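Local coordinates for protein putative cytosine/guanine deaminase (Unidentified, PDB 2PAJ) that deaminates isoxanthopterin and related 2-amino-4-hydroxypteridines, using zinc and water to give 2,4-dihydroxypteridines and ammonium, at residues P10-R15 against T59-T64. Residues are numbered along the deposited sequence; the frame is centred on the assembly and turned at random.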
ATOM      1  N   PRO A  10       9.280  26.139  -9.608  1.00 78.14           N
ATOM      2  CA  PRO A  10       8.951  24.762  -9.154  1.00 76.92           C
ATOM      3  C   PRO A  10      10.220  24.021  -8.729  1.00 74.92           C
ATOM      4  O   PRO A  10      10.604  23.002  -9.330  1.00 74.51           O
ATOM      5  CB  PRO A  10       8.273  24.038 -10.320  1.00 77.82           C
ATOM      6  CG  PRO A  10       7.750  25.229 -11.164  1.00 79.38           C
ATOM      7  CD  PRO A  10       8.859  26.311 -11.013  1.00 79.90           C
ATOM      8  N   SER A  11      10.883  24.568  -7.711  1.00 71.85           N
ATOM      9  CA  SER A  11      12.092  23.961  -7.161  1.00 68.32           C
ATOM     10  C   SER A  11      12.025  24.042  -5.648  1.00 65.73           C
ATOM     11  O   SER A  11      11.505  25.001  -5.081  1.00 65.69           O
ATOM     12  CB  SER A  11      13.344  24.678  -7.648  1.00 67.44           C
ATOM     13  OG  SER A  11      14.495  23.948  -7.272  1.00 66.19           O
ATOM     14  N   THR A  12      12.550  23.032  -4.983  1.00 63.12           N
ATOM     15  CA  THR A  12      12.501  23.047  -3.540  1.00 61.73           C
ATOM     16  C   THR A  12      13.755  22.458  -2.930  1.00 60.29           C
ATOM     17  O   THR A  12      14.352  21.539  -3.480  1.00 59.95           O
ATOM     18  CB  THR A  12      11.276  22.283  -3.048  1.00 61.98           C
ATOM     19  OG1 THR A  12      10.099  22.940  -3.534  1.00 61.23           O
ATOM     20  CG2 THR A  12      11.257  22.224  -1.533  1.00 61.73           C
ATOM     21  N   LEU A  13      14.158  22.998  -1.789  1.00 59.02           N
ATOM     22  CA  LEU A  13      15.345  22.508  -1.126  1.00 57.74           C
ATOM     23  C   LEU A  13      15.064  22.148   0.321  1.00 57.50           C
ATOM     24  O   LEU A  13      14.729  22.996   1.139  1.00 56.69           O
ATOM     25  CB  LEU A  13      16.459  23.554  -1.196  1.00 57.23           C
ATOM     26  CG  LEU A  13      17.877  23.140  -0.790  1.00 57.47           C
ATOM     27  CD1 LEU A  13      18.474  22.258  -1.862  1.00 55.68           C
ATOM     28  CD2 LEU A  13      18.741  24.376  -0.592  1.00 57.76           C
ATOM     29  N   ILE A  14      15.173  20.861   0.615  1.00 58.07           N
ATOM     30  CA  ILE A  14      14.993  20.370   1.968  1.00 59.07           C
ATOM     31  C   ILE A  14      16.414  20.469   2.515  1.00 58.23           C
ATOM     32  O   ILE A  14      17.343  19.873   1.962  1.00 57.36           O
ATOM     33  CB  ILE A  14      14.506  18.905   1.953  1.00 60.96           C
ATOM     34  CG1 ILE A  14      13.185  18.807   1.180  1.00 60.65           C
ATOM     35  CG2 ILE A  14      14.321  18.391   3.369  1.00 61.05           C
ATOM     36  CD1 ILE A  14      12.691  17.389   0.999  1.00 60.89           C
ATOM     37  N   ARG A  15      16.594  21.250   3.574  1.00 58.04           N
ATOM     38  CA  ARG A  15      17.931  21.440   4.112  1.00 57.62           C
ATOM     39  C   ARG A  15      18.179  20.941   5.521  1.00 56.11           C
ATOM     40  O   ARG A  15      17.275  20.890   6.361  1.00 55.26           O
ATOM     41  CB  ARG A  15      18.312  22.922   4.107  1.00 58.72           C
ATOM     42  CG  ARG A  15      17.822  23.740   2.939  1.00 62.15           C
ATOM     43  CD  ARG A  15      18.306  25.172   3.118  1.00 65.37           C
ATOM     44  NE  ARG A  15      19.772  25.245   3.123  1.00 67.77           N
ATOM     45  CZ  ARG A  15      20.477  26.277   3.586  1.00 67.77           C
ATOM     46  NH1 ARG A  15      19.858  27.342   4.095  1.00 67.18           N
ATOM     47  NH2 ARG A  15      21.805  26.250   3.527  1.00 66.42           N
ATOM     48  N   THR A  59      12.070  27.323  -3.099  1.00 62.64           N
ATOM     49  CA  THR A  59      11.353  27.024  -1.866  1.00 61.55           C
ATOM     50  C   THR A  59      12.289  26.291  -0.931  1.00 61.85           C
ATOM     51  O   THR A  59      13.027  25.387  -1.351  1.00 61.50           O
ATOM     52  CB  THR A  59      10.138  26.130  -2.110  1.00 61.22           C
ATOM     53  OG1 THR A  59       9.183  26.839  -2.906  1.00 62.99           O
ATOM     54  CG2 THR A  59       9.497  25.717  -0.788  1.00 57.45           C
ATOM     55  N   ILE A  60      12.272  26.683   0.336  1.00 60.95           N
ATOM     56  CA  ILE A  60      13.138  26.036   1.299  1.00 60.18           C
ATOM     57  C   ILE A  60      12.387  25.503   2.492  1.00 59.91           C
ATOM     58  O   ILE A  60      11.514  26.168   3.045  1.00 60.58           O
ATOM     59  CB  ILE A  60      14.247  26.992   1.779  1.00 58.84           C
ATOM     60  CG1 ILE A  60      15.187  27.300   0.619  1.00 58.18           C
ATOM     61  CG2 ILE A  60      15.029  26.363   2.924  1.00 58.49           C
ATOM     62  CD1 ILE A  60      16.311  28.197   0.988  1.00 60.06           C
ATOM     63  N   VAL A  61      12.715  24.275   2.866  1.00 59.76           N
ATOM     64  CA  VAL A  61      12.091  23.646   4.016  1.00 61.20           C
ATOM     65  C   VAL A  61      13.222  23.205   4.945  1.00 60.89           C
ATOM     66  O   VAL A  61      14.067  22.386   4.571  1.00 60.45           O
ATOM     67  CB  VAL A  61      11.191  22.442   3.590  1.00 60.18           C
ATOM     68  CG1 VAL A  61      11.867  21.637   2.532  1.00 62.27           C
ATOM     69  CG2 VAL A  61      10.881  21.564   4.784  1.00 60.71           C
ATOM     70  N   ASP A  62      13.242  23.787   6.144  1.00 60.51           N
ATOM     71  CA  ASP A  62      14.253  23.505   7.160  1.00 59.93           C
ATOM     72  C   ASP A  62      13.985  22.182   7.878  1.00 59.46           C
ATOM     73  O   ASP A  62      13.117  22.087   8.751  1.00 58.18           O
ATOM     74  CB  ASP A  62      14.289  24.654   8.169  1.00 62.54           C
ATOM     75  CG  ASP A  62      15.392  24.499   9.193  1.00 64.56           C
ATOM     76  OD1 ASP A  62      16.522  24.159   8.784  1.00 67.21           O
ATOM     77  OD2 ASP A  62      15.133  24.722  10.400  1.00 65.17           O
ATOM     78  N   ALA A  63      14.749  21.166   7.501  1.00 58.79           N
ATOM     79  CA  ALA A  63      14.595  19.845   8.085  1.00 58.37           C
ATOM     80  C   ALA A  63      15.611  19.623   9.180  1.00 58.78           C
ATOM     81  O   ALA A  63      16.093  18.507   9.380  1.00 57.63           O
ATOM     82  CB  ALA A  63      14.745  18.773   7.011  1.00 58.00           C
ATOM     83  N   THR A  64      15.949  20.697   9.881  1.00 58.82           N
ATOM     84  CA  THR A  64      16.899  20.596  10.970  1.00 58.12           C
ATOM     85  C   THR A  64      16.333  19.685  12.056  1.00 57.60           C
ATOM     86  O   THR A  64      15.191  19.860  12.502  1.00 55.41           O
ATOM     87  CB  THR A  64      17.197  21.965  11.573  1.00 58.29           C
ATOM     88  OG1 THR A  64      17.713  22.819  10.552  1.00 57.08           O
ATOM     89  CG2 THR A  64      18.221  21.843  12.684  1.00 58.39           C
TER
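I14 and V61 sit side by side on neighbouring parallel strands, pointing the same way. Outward from the backbone, I14 CB lies 3.8 Å from V61 CG1, and CG1 comes to 3.4 Å from that same methyl. The other branch, CG2, meets A63 CB at 3.7 Å, while chi2 of 175° carries CD1 away from V61 CG1, to 4.6 Å. V61 chi1 of 42° sets CG1 between its backbone N and carbonyl carbon, on the side facing I14. Both residues are buried: I14 touches F447 and V61 touches M444, both on strand 442-448. This places the pair inside the small beta-sandwich that amidohydrolases of this family build from both chain ends beside the TIM barrel, well away from the zinc. Strand 59-62 is outermost in its four-stranded sheet, and 11-15 lies between it and 39-42. The backbone ladder follows the usual parallel pattern: L13 N donates to T59 O, V61 N to L13 O (2.9 Å) and R15 N to V61 O. Past the bridge of R15 with D62, A63 N donates to R15 O at 2.8 Å. On the face opposite I14, R15 crosses I60 obliquely, with CD 3.5 Å from I60 CG2; the R15 side chain also touches D38 and P54. T12 and T59 share the I14 face, where T12 OG1 lies 3.5 Å from T59 CB.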